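Local coordinates for protein FAD-dependent pyridine nucleotide-disulphide oxidoreductase (Desulfovibrio vulgaris, PDB 3IWA) that probably transfers electrons from a reduced pyridine nucleotide by way of FAD, as an oxidoreductase of the pyridine nucleotide-disulphide family, at residues V6-A11 and V31-Q36; A95-E100 and T111-K116; E131-A136 and E223-L228; G233-V238 and D248-A253. One frame throughout, in Å; residues are numbered along the deposited sequence.

Interaction 1. Residues V6-A11 and V31-Q36; sequences VVVIGA and VTMIDQ
Val8 and Thr32 meet in the middle of two parallel strands, 6-9 and 31-34, joined by a ladder of backbone hydrogen bonds: Thr32 N to Val6 O, Val8 N to Thr32 O at 2.8 Å, Ile34 N to Val8 O, and Gly10 N to Ile34 O. Packing is tight around Val8. Its CG1, anti to the backbone N (chi1 174°), meets Met33 CE at 3.9 Å, and its CG2 reaches Val31 CG1 at 4.2 Å. Met33 lies beside Val8, and a bend at chi3 (60°) brings CE within 3.7 Å of Gly10 O. On the other face Val7 CG1 touches Ile34 CD1 at 4.1 Å, and Ile9 CG2 rests 3.5 Å from Gln36 OE1, an oxygen that accepts the N-H of Ala89. Compact branched residues suit such a buried sheet. Gly10 has a positive phi (114°), where a CB would press on the preceding carbonyl. Beyond the strands the contact thins: Ala11 is exposed, and Asp35 directs its CB away and bonds Thr87 N. Helix 14-25 links the two strands in a beta-alpha-beta unit, its Phe22 covering Val6 and Val31, while strand 116-119 flanks strand 5-9.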
loop_
_atom_site.group_PDB
_atom_site.type_symbol
_atom_site.label_atom_id
_atom_site.label_comp_id
_atom_site.label_asym_id
_atom_site.label_seq_id
_atom_site.Cartn_x
_atom_site.Cartn_y
_atom_site.Cartn_z
ATOM N N VAL A 6 17.588 31.745 -11.957
ATOM C CA VAL A 6 17.840 30.335 -12.034
ATOM C C VAL A 6 17.697 29.942 -13.492
ATOM O O VAL A 6 16.747 30.340 -14.162
ATOM C CB VAL A 6 16.867 29.551 -11.167
ATOM C CG1 VAL A 6 16.916 28.051 -11.520
ATOM C CG2 VAL A 6 17.192 29.804 -9.724
ATOM N N VAL A 7 18.658 29.162 -13.971
ATOM C CA VAL A 7 18.607 28.607 -15.309
ATOM C C VAL A 7 18.321 27.091 -15.210
ATOM O O VAL A 7 18.907 26.396 -14.414
ATOM C CB VAL A 7 19.932 28.871 -16.032
ATOM C CG1 VAL A 7 20.023 28.050 -17.331
ATOM C CG2 VAL A 7 20.060 30.370 -16.310
ATOM N N VAL A 8 17.409 26.612 -16.032
ATOM C CA VAL A 8 17.031 25.218 -16.048
ATOM C C VAL A 8 17.300 24.679 -17.447
ATOM O O VAL A 8 16.781 25.214 -18.400
ATOM C CB VAL A 8 15.530 25.070 -15.692
ATOM C CG1 VAL A 8 15.100 23.670 -15.849
ATOM C CG2 VAL A 8 15.295 25.533 -14.292
ATOM N N ILE A 9 18.107 23.625 -17.553
ATOM C CA ILE A 9 18.431 23.023 -18.833
ATOM C C ILE A 9 17.739 21.692 -19.012
ATOM O O ILE A 9 18.069 20.713 -18.352
ATOM C CB ILE A 9 19.915 22.763 -18.985
ATOM C CG1 ILE A 9 20.679 24.064 -19.054
ATOM C CG2 ILE A 9 20.202 21.946 -20.265
ATOM C CD1 ILE A 9 22.112 23.857 -18.890
ATOM N N GLY A 10 16.831 21.660 -19.970
ATOM C CA GLY A 10 16.075 20.474 -20.322
ATOM C C GLY A 10 14.629 20.740 -19.982
ATOM O O GLY A 10 14.320 21.338 -18.953
ATOM N N ALA A 11 13.731 20.334 -20.859
ATOM C CA ALA A 11 12.310 20.323 -20.525
ATOM C C ALA A 11 11.877 18.858 -20.547
ATOM O O ALA A 11 11.782 18.247 -21.606
ATOM C CB ALA A 11 11.494 21.178 -21.514
ATOM N N VAL A 31 13.454 32.900 -13.894
ATOM C CA VAL A 31 13.842 31.598 -14.375
ATOM C C VAL A 31 13.901 31.630 -15.887
ATOM O O VAL A 31 13.003 32.175 -16.542
ATOM C CB VAL A 31 12.858 30.490 -13.973
ATOM C CG1 VAL A 31 13.223 29.162 -14.672
ATOM C CG2 VAL A 31 12.825 30.346 -12.482
ATOM N N THR A 32 14.970 31.043 -16.426
ATOM C CA THR A 32 15.076 30.795 -17.850
ATOM C C THR A 32 15.206 29.282 -18.040
ATOM O O THR A 32 16.035 28.636 -17.411
ATOM C CB THR A 32 16.302 31.549 -18.450
ATOM O OG1 THR A 32 16.226 32.947 -18.118
ATOM C CG2 THR A 32 16.372 31.366 -19.952
ATOM N N MET A 33 14.383 28.740 -18.917
ATOM C CA MET A 33 14.364 27.328 -19.236
ATOM C C MET A 33 14.806 27.170 -20.678
ATOM O O MET A 33 14.326 27.886 -21.545
ATOM C CB MET A 33 12.947 26.777 -19.114
ATOM C CG MET A 33 12.402 26.683 -17.703
ATOM S SD MET A 33 11.082 25.449 -17.574
ATOM C CE MET A 33 11.898 23.971 -18.049
ATOM N N ILE A 34 15.701 26.224 -20.923
ATOM C CA ILE A 34 16.241 25.953 -22.227
ATOM C C ILE A 34 15.813 24.544 -22.538
ATOM O O ILE A 34 15.917 23.663 -21.683
ATOM C CB ILE A 34 17.764 25.980 -22.177
ATOM C CG1 ILE A 34 18.269 27.403 -21.920
ATOM C CG2 ILE A 34 18.342 25.436 -23.448
ATOM C CD1 ILE A 34 19.689 27.444 -21.364
ATOM N N ASP A 35 15.331 24.306 -23.743
ATOM C CA ASP A 35 14.859 22.983 -24.060
ATOM C C ASP A 35 15.966 21.972 -24.415
ATOM O O ASP A 35 15.694 20.767 -24.497
ATOM C CB ASP A 35 13.823 23.047 -25.170
ATOM C CG ASP A 35 14.407 23.451 -26.495
ATOM O OD1 ASP A 35 15.556 23.945 -26.553
ATOM O OD2 ASP A 35 13.688 23.276 -27.483
ATOM N N GLN A 36 17.196 22.443 -24.616
ATOM C CA GLN A 36 18.349 21.566 -24.934
ATOM C C GLN A 36 18.105 20.612 -26.135
ATOM O O GLN A 36 18.442 19.419 -26.106
ATOM C CB GLN A 36 18.787 20.771 -23.690
ATOM C CG GLN A 36 20.199 20.180 -23.790
ATOM C CD GLN A 36 21.276 21.243 -23.731
ATOM O OE1 GLN A 36 20.984 22.430 -23.605
ATOM N NE2 GLN A 36 22.531 20.823 -23.798
#

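Interaction 2. Residues A95-E100 and T111-K116; sequences AAHTVE and TLKYDK
His97 and Tyr114 meet where two antiparallel strands leave their ladder, and backbone hydrogen bonds set the frame. Val99 and Leu112 form a hydrogen-bonded pair, with Val99 N reaching Leu112 O at 2.9 Å and Leu112 N returning to Val99 O. Thr98 with Lys113 and Glu100 with Thr111 are non-hydrogen-bonded pairs. Tyr114 N extends the pattern to His97 O at 3.0 Å.

The aromatic contacts come next. Tyr114 CG sits between the backbone N and the carbonyl carbon (chi1 71°), the crowded position, and the ring lies against the His97 backbone. His97 CB makes a CH-pi contact over the tyrosine face, 4.0 Å from the ring centroid and 11° off its normal. The two rings are oblique, with planes 45° apart and His97 CD2 at 3.6 Å from Tyr114 CE1. Val99 CG2 adds an apolar touch to Tyr114 CD2 at 3.8 Å.

Polar bonds fix the imidazole: ND1 gives a rather long bond to Ala95 O (3.3 Å), which lies in the ring plane, and NE2 pairs with Asp288. Lys113 contributes mainly its methylenes, CG passing 3.3 Å from His97 O, so that a long flexible chain covers the backbone at the exposed border.

His97 and Thr98 together face Asp93 as a G1 beta bulge, at the start of the 98-103/109-113 hairpin. With strand 87-93 this hairpin builds a three-stranded antiparallel sheet, consistent with the meander of the FAD-binding domain in this family.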
loop_
_atom_site.group_PDB
_atom_site.type_symbol
_atom_site.label_atom_id
_atom_site.label_comp_id
_atom_site.label_asym_id
_atom_site.label_seq_id
_atom_site.Cartn_x
_atom_site.Cartn_y
_atom_site.Cartn_z
ATOM N N ALA A 95 32.743 28.439 -12.150
ATOM C CA ALA A 95 33.374 29.537 -11.384
ATOM C C ALA A 95 32.693 30.882 -11.689
ATOM O O ALA A 95 32.369 31.657 -10.772
ATOM C CB ALA A 95 34.876 29.610 -11.673
ATOM N N ALA A 96 32.448 31.121 -12.979
ATOM C CA ALA A 96 31.782 32.335 -13.458
ATOM C C ALA A 96 30.244 32.351 -13.385
ATOM O O ALA A 96 29.625 33.395 -13.646
ATOM C CB ALA A 96 32.213 32.596 -14.907
ATOM N N HIS A 97 29.634 31.201 -13.090
ATOM C CA HIS A 97 28.171 31.047 -13.065
ATOM C C HIS A 97 27.523 31.533 -14.370
ATOM O O HIS A 97 26.631 32.384 -14.389
ATOM C CB HIS A 97 27.579 31.748 -11.840
ATOM C CG HIS A 97 27.935 31.094 -10.536
ATOM N ND1 HIS A 97 29.225 31.021 -10.060
ATOM C CD2 HIS A 97 27.163 30.475 -9.610
ATOM C CE1 HIS A 97 29.235 30.389 -8.900
ATOM N NE2 HIS A 97 27.995 30.043 -8.605
ATOM N N THR A 98 27.986 30.969 -15.470
ATOM C CA THR A 98 27.486 31.318 -16.790
ATOM C C THR A 98 27.233 30.049 -17.609
ATOM O O THR A 98 27.919 29.049 -17.445
ATOM C CB THR A 98 28.497 32.223 -17.578
ATOM O OG1 THR A 98 29.658 31.464 -17.909
ATOM C CG2 THR A 98 28.920 33.455 -16.760
ATOM N N VAL A 99 26.231 30.115 -18.478
ATOM C CA VAL A 99 25.948 29.064 -19.451
ATOM C C VAL A 99 25.921 29.722 -20.819
ATOM O O VAL A 99 25.128 30.639 -21.027
ATOM C CB VAL A 99 24.549 28.420 -19.274
ATOM C CG1 VAL A 99 24.426 27.265 -20.199
ATOM C CG2 VAL A 99 24.289 27.994 -17.848
ATOM N N GLU A 100 26.756 29.255 -21.746
ATOM C CA GLU A 100 26.708 29.729 -23.137
ATOM C C GLU A 100 25.666 28.904 -23.896
ATOM O O GLU A 100 25.683 27.678 -23.870
ATOM C CB GLU A 100 28.071 29.625 -23.836
ATOM C CG GLU A 100 29.221 30.439 -23.208
ATOM C CD GLU A 100 30.561 30.239 -23.954
ATOM O OE1 GLU A 100 31.138 31.241 -24.418
ATOM O OE2 GLU A 100 31.034 29.086 -24.108
ATOM N N THR A 111 25.084 34.305 -23.674
ATOM C CA THR A 111 25.686 33.896 -22.408
ATOM C C THR A 111 24.733 34.284 -21.286
ATOM O O THR A 111 24.560 35.472 -20.986
ATOM C CB THR A 111 27.057 34.554 -22.192
ATOM O OG1 THR A 111 28.045 33.854 -22.956
ATOM C CG2 THR A 111 27.469 34.522 -20.735
ATOM N N LEU A 112 24.085 33.275 -20.701
ATOM C CA LEU A 112 23.154 33.482 -19.593
ATOM C C LEU A 112 23.954 33.473 -18.313
ATOM O O LEU A 112 24.912 32.716 -18.200
ATOM C CB LEU A 112 22.139 32.344 -19.529
ATOM C CG LEU A 112 21.194 32.114 -20.710
ATOM C CD1 LEU A 112 20.354 30.868 -20.440
ATOM C CD2 LEU A 112 20.301 33.349 -20.958
ATOM N N LYS A 113 23.557 34.292 -17.346
ATOM C CA LYS A 113 24.157 34.240 -16.017
ATOM C C LYS A 113 23.178 33.615 -15.008
ATOM O O LYS A 113 21.947 33.780 -15.122
ATOM C CB LYS A 113 24.623 35.630 -15.562
ATOM C CG LYS A 113 26.017 35.610 -14.899
ATOM C CD LYS A 113 25.945 35.504 -13.379
ATOM C CE LYS A 113 27.332 35.453 -12.741
ATOM N NZ LYS A 113 27.252 35.262 -11.251
ATOM N N TYR A 114 23.718 32.890 -14.032
ATOM C CA TYR A 114 22.853 32.201 -13.102
ATOM C C TYR A 114 23.345 32.307 -11.681
ATOM O O TYR A 114 24.542 32.408 -11.432
ATOM C CB TYR A 114 22.658 30.727 -13.510
ATOM C CG TYR A 114 23.865 29.828 -13.331
ATOM C CD1 TYR A 114 24.184 29.292 -12.098
ATOM C CD2 TYR A 114 24.669 29.501 -14.410
ATOM C CE1 TYR A 114 25.289 28.461 -11.942
ATOM C CE2 TYR A 114 25.751 28.671 -14.271
ATOM C CZ TYR A 114 26.056 28.153 -13.043
ATOM O OH TYR A 114 27.148 27.332 -12.927
ATOM N N ASP A 115 22.382 32.294 -10.765
ATOM C CA ASP A 115 22.643 32.072 -9.342
ATOM C C ASP A 115 22.559 30.582 -9.014
ATOM O O ASP A 115 23.307 30.097 -8.181
ATOM C CB ASP A 115 21.614 32.826 -8.505
ATOM C CG ASP A 115 21.684 34.334 -8.727
ATOM O OD1 ASP A 115 22.526 34.929 -8.038
ATOM O OD2 ASP A 115 20.911 34.898 -9.570
ATOM N N LYS A 116 21.616 29.878 -9.652
ATOM C CA LYS A 116 21.470 28.453 -9.474
ATOM C C LYS A 116 21.131 27.854 -10.816
ATOM O O LYS A 116 20.427 28.460 -11.586
ATOM C CB LYS A 116 20.349 28.121 -8.475
ATOM C CG LYS A 116 20.504 28.677 -7.067
ATOM C CD LYS A 116 21.644 28.077 -6.304
ATOM C CE LYS A 116 21.910 28.883 -5.026
ATOM N NZ LYS A 116 23.068 28.328 -4.236
#

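Interaction 3. Residues E131-A136 and E223-L228; sequences EGMDLA and EKVVRL
The carboxylate of Glu131 and the guanidinium of Arg227 are the flat groups here; their side chains run alongside each other, pointing the same way, but the planes are turned 46° apart and do not stack. Glu131 OE2 meets the Arg227 methylene CD at 3.7 Å, while Arg227 NE stays 4.7 Å from Glu131 OE2 and forms its salt bridge with Glu229, so their attraction is probably weak. Here the loop between strands 123-125 and 138-140, folded into a type I turn from Gly132 to Leu135, lies against strand 225-230, an outer strand of a three-stranded antiparallel meander, where Val226 and Arg227 form a classic beta bulge facing Ile239. One backbone bond joins the two: Leu228 N to Glu131 O, 3.0 Å, nearly straight at 165°. Gly132 suits its place because its CA lies 3.7 Å from Leu228 O, where a CB would collide. Next to this bond lies an apolar patch. Leu228, buried against Val238, presents its branched end to Met133 and also meets Leu135 CD1, 4.3 Å from Leu228 CB. Methionine suits the task: its chain bends at chi2 (-71°) and its end methyl, Met133 CE, rests 3.7 Å from Leu228 CD1.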
loop_
_atom_site.group_PDB
_atom_site.type_symbol
_atom_site.label_atom_id
_atom_site.label_comp_id
_atom_site.label_asym_id
_atom_site.label_seq_id
_atom_site.Cartn_x
_atom_site.Cartn_y
_atom_site.Cartn_z
ATOM N N GLU A 131 24.818 -2.050 -38.246
ATOM C CA GLU A 131 24.577 -1.355 -39.501
ATOM C C GLU A 131 23.099 -0.961 -39.616
ATOM O O GLU A 131 22.219 -1.724 -39.225
ATOM C CB GLU A 131 25.012 -2.306 -40.626
ATOM C CG GLU A 131 24.792 -1.857 -42.054
ATOM C CD GLU A 131 25.193 -2.957 -43.052
ATOM O OE1 GLU A 131 26.360 -3.403 -42.998
ATOM O OE2 GLU A 131 24.341 -3.392 -43.867
ATOM N N GLY A 132 22.833 0.244 -40.109
ATOM C CA GLY A 132 21.462 0.669 -40.384
ATOM C C GLY A 132 20.758 1.349 -39.219
ATOM O O GLY A 132 19.588 1.700 -39.315
ATOM N N MET A 133 21.480 1.573 -38.127
ATOM C CA MET A 133 20.911 2.279 -36.976
ATOM C C MET A 133 20.734 3.787 -37.244
ATOM O O MET A 133 20.452 4.559 -36.310
ATOM C CB MET A 133 21.762 2.021 -35.718
ATOM C CG MET A 133 21.451 0.669 -35.040
ATOM S SD MET A 133 19.844 0.629 -34.219
ATOM C CE MET A 133 19.428 -1.105 -34.356
ATOM N N ASP A 134 20.900 4.184 -38.512
ATOM C CA ASP A 134 20.759 5.574 -38.979
ATOM C C ASP A 134 19.584 5.771 -39.932
ATOM O O ASP A 134 19.390 6.869 -40.433
ATOM C CB ASP A 134 22.047 6.049 -39.684
ATOM C CG ASP A 134 22.457 5.144 -40.870
ATOM O OD1 ASP A 134 22.761 5.697 -41.961
ATOM O OD2 ASP A 134 22.467 3.892 -40.716
ATOM N N LEU A 135 18.799 4.725 -40.177
ATOM C CA LEU A 135 17.727 4.805 -41.161
ATOM C C LEU A 135 16.546 5.552 -40.594
ATOM O O LEU A 135 16.332 5.579 -39.381
ATOM C CB LEU A 135 17.273 3.411 -41.588
ATOM C CG LEU A 135 18.294 2.541 -42.324
ATOM C CD1 LEU A 135 17.805 1.123 -42.338
ATOM C CD2 LEU A 135 18.539 3.067 -43.744
ATOM N N ALA A 136 15.776 6.162 -41.476
ATOM C CA ALA A 136 14.532 6.791 -41.077
ATOM C C ALA A 136 13.610 5.657 -40.665
ATOM O O ALA A 136 13.683 4.585 -41.251
ATOM C CB ALA A 136 13.935 7.573 -42.235
ATOM N N GLU A 223 17.422 -13.412 -28.348
ATOM C CA GLU A 223 17.569 -13.076 -29.759
ATOM C C GLU A 223 18.196 -11.706 -29.963
ATOM O O GLU A 223 17.745 -10.712 -29.396
ATOM C CB GLU A 223 16.212 -13.151 -30.430
ATOM C CG GLU A 223 16.302 -13.095 -31.950
ATOM C CD GLU A 223 15.147 -13.739 -32.657
ATOM O OE1 GLU A 223 14.514 -14.659 -32.111
ATOM O OE2 GLU A 223 14.904 -13.337 -33.810
ATOM N N LYS A 224 19.255 -11.675 -30.776
ATOM C CA LYS A 224 20.113 -10.502 -30.934
ATOM C C LYS A 224 19.875 -9.820 -32.277
ATOM O O LYS A 224 19.694 -10.498 -33.287
ATOM C CB LYS A 224 21.599 -10.895 -30.832
ATOM C CG LYS A 224 22.570 -9.721 -31.077
ATOM C CD LYS A 224 24.062 -10.081 -30.880
ATOM C CE LYS A 224 24.888 -8.856 -30.414
ATOM N NZ LYS A 224 26.261 -9.177 -29.859
ATOM N N VAL A 225 19.923 -8.486 -32.285
ATOM C CA VAL A 225 19.774 -7.720 -33.510
ATOM C C VAL A 225 21.159 -7.674 -34.159
ATOM O O VAL A 225 22.143 -7.251 -33.539
ATOM C CB VAL A 225 19.213 -6.271 -33.277
ATOM C CG1 VAL A 225 19.326 -5.458 -34.548
ATOM C CG2 VAL A 225 17.779 -6.291 -32.811
ATOM N N VAL A 226 21.217 -8.121 -35.409
ATOM C CA VAL A 226 22.474 -8.191 -36.156
ATOM C C VAL A 226 22.663 -7.017 -37.110
ATOM O O VAL A 226 23.774 -6.496 -37.233
ATOM C CB VAL A 226 22.610 -9.545 -36.887
ATOM C CG1 VAL A 226 23.477 -9.412 -38.113
ATOM C CG2 VAL A 226 23.205 -10.599 -35.923
ATOM N N ARG A 227 21.598 -6.610 -37.786
ATOM C CA ARG A 227 21.611 -5.386 -38.552
ATOM C C ARG A 227 20.174 -4.995 -38.962
ATOM O O ARG A 227 19.262 -5.820 -38.931
ATOM C CB ARG A 227 22.520 -5.520 -39.789
ATOM C CG ARG A 227 21.912 -6.338 -40.918
ATOM C CD ARG A 227 22.761 -6.357 -42.221
ATOM N NE ARG A 227 22.309 -7.522 -42.968
ATOM C CZ ARG A 227 22.658 -8.769 -42.678
ATOM N NH1 ARG A 227 23.527 -9.023 -41.723
ATOM N NH2 ARG A 227 22.150 -9.766 -43.371
ATOM N N LEU A 228 20.001 -3.718 -39.299
ATOM C CA LEU A 228 18.790 -3.218 -39.934
ATOM C C LEU A 228 19.056 -2.987 -41.434
ATOM O O LEU A 228 20.103 -2.479 -41.814
ATOM C CB LEU A 228 18.317 -1.916 -39.302
ATOM C CG LEU A 228 18.108 -1.878 -37.789
ATOM C CD1 LEU A 228 17.303 -0.602 -37.394
ATOM C CD2 LEU A 228 17.442 -3.146 -37.273
#

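Interaction 4. Residues G233-V238 and D248-A253; sequences GKVARV and DLVILA
A beta-meander laid across a parallel sheet is the element at work: strand 235-238, from the middle of the antiparallel trio 225-230, 235-240 and 244-246, passes over strand 249-252 at 65°, with the axes 7.4 Å apart. The three-stranded connection is as in the nucleotide-binding domains of relatives. At such a separation the strands meet by side chains, and three valines do most of the work. Val250 CG2 is the shared methyl, touching Val238 CG2 at 3.6 Å and Val235 CG2 at 3.8 Å. Val235 crosses Val250 at about a right angle, whereas Val238 comes in at a slant.

Val235 has a second role. With CG1 between its own N and carbonyl carbon (chi1 70°), that methyl rests on the backbone where strand 249-252 begins, 3.6 Å from Asp248 O and 4.2 Å from Leu249 N. Valine suits all three sites, being short and wide enough to fill a buried interface between closely spaced layers.

A classic beta bulge is consistent with the spacing of the two valines. Ala236 and Arg237 both face Glu229 and both direct their CB away from segment 248-253, which leaves Val235 and Val238 pointing toward it. Arg237 NE forms a salt bridge with Glu229. The carboxylate of Asp248 accepts the N-H groups of Ser160 and Lys161. Strand 249-252 runs between strands 138-140 and 161-165 of the parallel sheet, with Val235 also resting on Val138, Val238 on Val163 and Val250 on Val165.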
loop_
_atom_site.group_PDB
_atom_site.type_symbol
_atom_site.label_atom_id
_atom_site.label_comp_id
_atom_site.label_asym_id
_atom_site.label_seq_id
_atom_site.Cartn_x
_atom_site.Cartn_y
_atom_site.Cartn_z
ATOM N N GLY A 233 16.604 4.688 -47.742
ATOM C CA GLY A 233 17.191 5.237 -46.516
ATOM C C GLY A 233 16.157 5.217 -45.361
ATOM O O GLY A 233 16.317 5.931 -44.352
ATOM N N LYS A 234 15.103 4.406 -45.552
ATOM C CA LYS A 234 14.083 4.091 -44.562
ATOM C C LYS A 234 14.151 2.597 -44.205
ATOM O O LYS A 234 14.293 1.746 -45.089
ATOM C CB LYS A 234 12.688 4.400 -45.129
ATOM N N VAL A 235 14.046 2.273 -42.914
ATOM C CA VAL A 235 14.103 0.863 -42.469
ATOM C C VAL A 235 13.011 0.051 -43.122
ATOM O O VAL A 235 11.890 0.493 -43.241
ATOM C CB VAL A 235 13.981 0.697 -40.890
ATOM C CG1 VAL A 235 12.554 1.042 -40.372
ATOM C CG2 VAL A 235 14.385 -0.729 -40.448
ATOM N N ALA A 236 13.355 -1.158 -43.526
ATOM C CA ALA A 236 12.401 -2.100 -44.096
ATOM C C ALA A 236 12.501 -3.501 -43.465
ATOM O O ALA A 236 11.534 -4.285 -43.525
ATOM C CB ALA A 236 12.619 -2.192 -45.608
ATOM N N ARG A 237 13.669 -3.847 -42.915
ATOM C CA ARG A 237 13.864 -5.174 -42.335
ATOM C C ARG A 237 14.795 -5.137 -41.111
ATOM O O ARG A 237 15.773 -4.398 -41.082
ATOM C CB ARG A 237 14.432 -6.137 -43.387
ATOM C CG ARG A 237 13.526 -6.393 -44.593
ATOM C CD ARG A 237 14.221 -7.266 -45.650
ATOM N NE ARG A 237 15.397 -6.585 -46.230
ATOM C CZ ARG A 237 15.343 -5.625 -47.162
ATOM N NH1 ARG A 237 16.468 -5.065 -47.613
ATOM N NH2 ARG A 237 14.173 -5.210 -47.647
ATOM N N VAL A 238 14.462 -5.927 -40.096
ATOM C CA VAL A 238 15.395 -6.199 -38.986
ATOM C C VAL A 238 15.952 -7.619 -39.117
ATOM O O VAL A 238 15.221 -8.593 -39.191
ATOM C CB VAL A 238 14.718 -6.071 -37.601
ATOM C CG1 VAL A 238 15.747 -6.351 -36.469
ATOM C CG2 VAL A 238 14.031 -4.698 -37.462
ATOM N N ASP A 248 8.651 -1.509 -41.018
ATOM C CA ASP A 248 8.739 -0.116 -41.448
ATOM C C ASP A 248 8.856 0.840 -40.256
ATOM O O ASP A 248 9.096 2.024 -40.423
ATOM C CB ASP A 248 7.567 0.279 -42.378
ATOM C CG ASP A 248 6.207 -0.188 -41.865
ATOM O OD1 ASP A 248 5.381 0.642 -41.421
ATOM O OD2 ASP A 248 5.940 -1.391 -41.925
ATOM N N LEU A 249 8.651 0.327 -39.053
ATOM C CA LEU A 249 8.928 1.080 -37.802
ATOM C C LEU A 249 9.698 0.162 -36.854
ATOM O O LEU A 249 9.275 -0.958 -36.602
ATOM C CB LEU A 249 7.624 1.528 -37.123
ATOM C CG LEU A 249 7.742 2.304 -35.806
ATOM C CD1 LEU A 249 8.256 3.718 -36.032
ATOM C CD2 LEU A 249 6.406 2.335 -35.097
ATOM N N VAL A 250 10.811 0.666 -36.341
ATOM C CA VAL A 250 11.609 -0.011 -35.346
ATOM C C VAL A 250 11.780 0.903 -34.123
ATOM O O VAL A 250 12.309 2.019 -34.229
ATOM C CB VAL A 250 12.985 -0.401 -35.908
ATOM C CG1 VAL A 250 13.848 -0.979 -34.825
ATOM C CG2 VAL A 250 12.815 -1.374 -37.086
ATOM N N ILE A 251 11.297 0.428 -32.982
ATOM C CA ILE A 251 11.375 1.163 -31.729
ATOM C C ILE A 251 12.596 0.670 -30.949
ATOM O O ILE A 251 12.728 -0.518 -30.691
ATOM C CB ILE A 251 10.102 0.947 -30.900
ATOM C CG1 ILE A 251 8.843 1.267 -31.718
ATOM C CG2 ILE A 251 10.102 1.804 -29.678
ATOM C CD1 ILE A 251 8.688 2.728 -32.043
ATOM N N LEU A 252 13.508 1.577 -30.630
ATOM C CA LEU A 252 14.630 1.279 -29.749
ATOM C C LEU A 252 14.226 1.564 -28.283
ATOM O O LEU A 252 14.018 2.719 -27.894
ATOM C CB LEU A 252 15.875 2.097 -30.132
ATOM C CG LEU A 252 16.444 1.914 -31.546
ATOM C CD1 LEU A 252 17.780 2.636 -31.644
ATOM C CD2 LEU A 252 16.604 0.456 -31.963
ATOM N N ALA A 253 14.104 0.488 -27.511
ATOM C CA ALA A 253 13.658 0.502 -26.121
ATOM C C ALA A 253 14.523 -0.497 -25.384
ATOM O O ALA A 253 14.024 -1.355 -24.672
ATOM C CB ALA A 253 12.193 0.076 -26.018
#

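From the N terminus the four contacts follow in series, none nested or crossing. Interaction 1 closes the short excursion through helix 14-25; interaction 2, farther along, closes the hairpin 98-103/109-113. These two touch: the chain leaving the hairpin pairs with strand 5-9 (Val7 N to Lys116 O, 3.1 Å, a probable hydrogen bond), and Ile34 CD1 on Leu112 CD1 (3.6 Å) packs the meander on the first parallel sheet. Interaction 3 closes the longest loop, tying the loop entering strand 138-140 to the second meander. Interaction 4 closes the run through strand 244-246 and lays that meander on the second parallel sheet. Ala136 probably bonds Gly233 and Val235 where they meet. The two pairs stay apart.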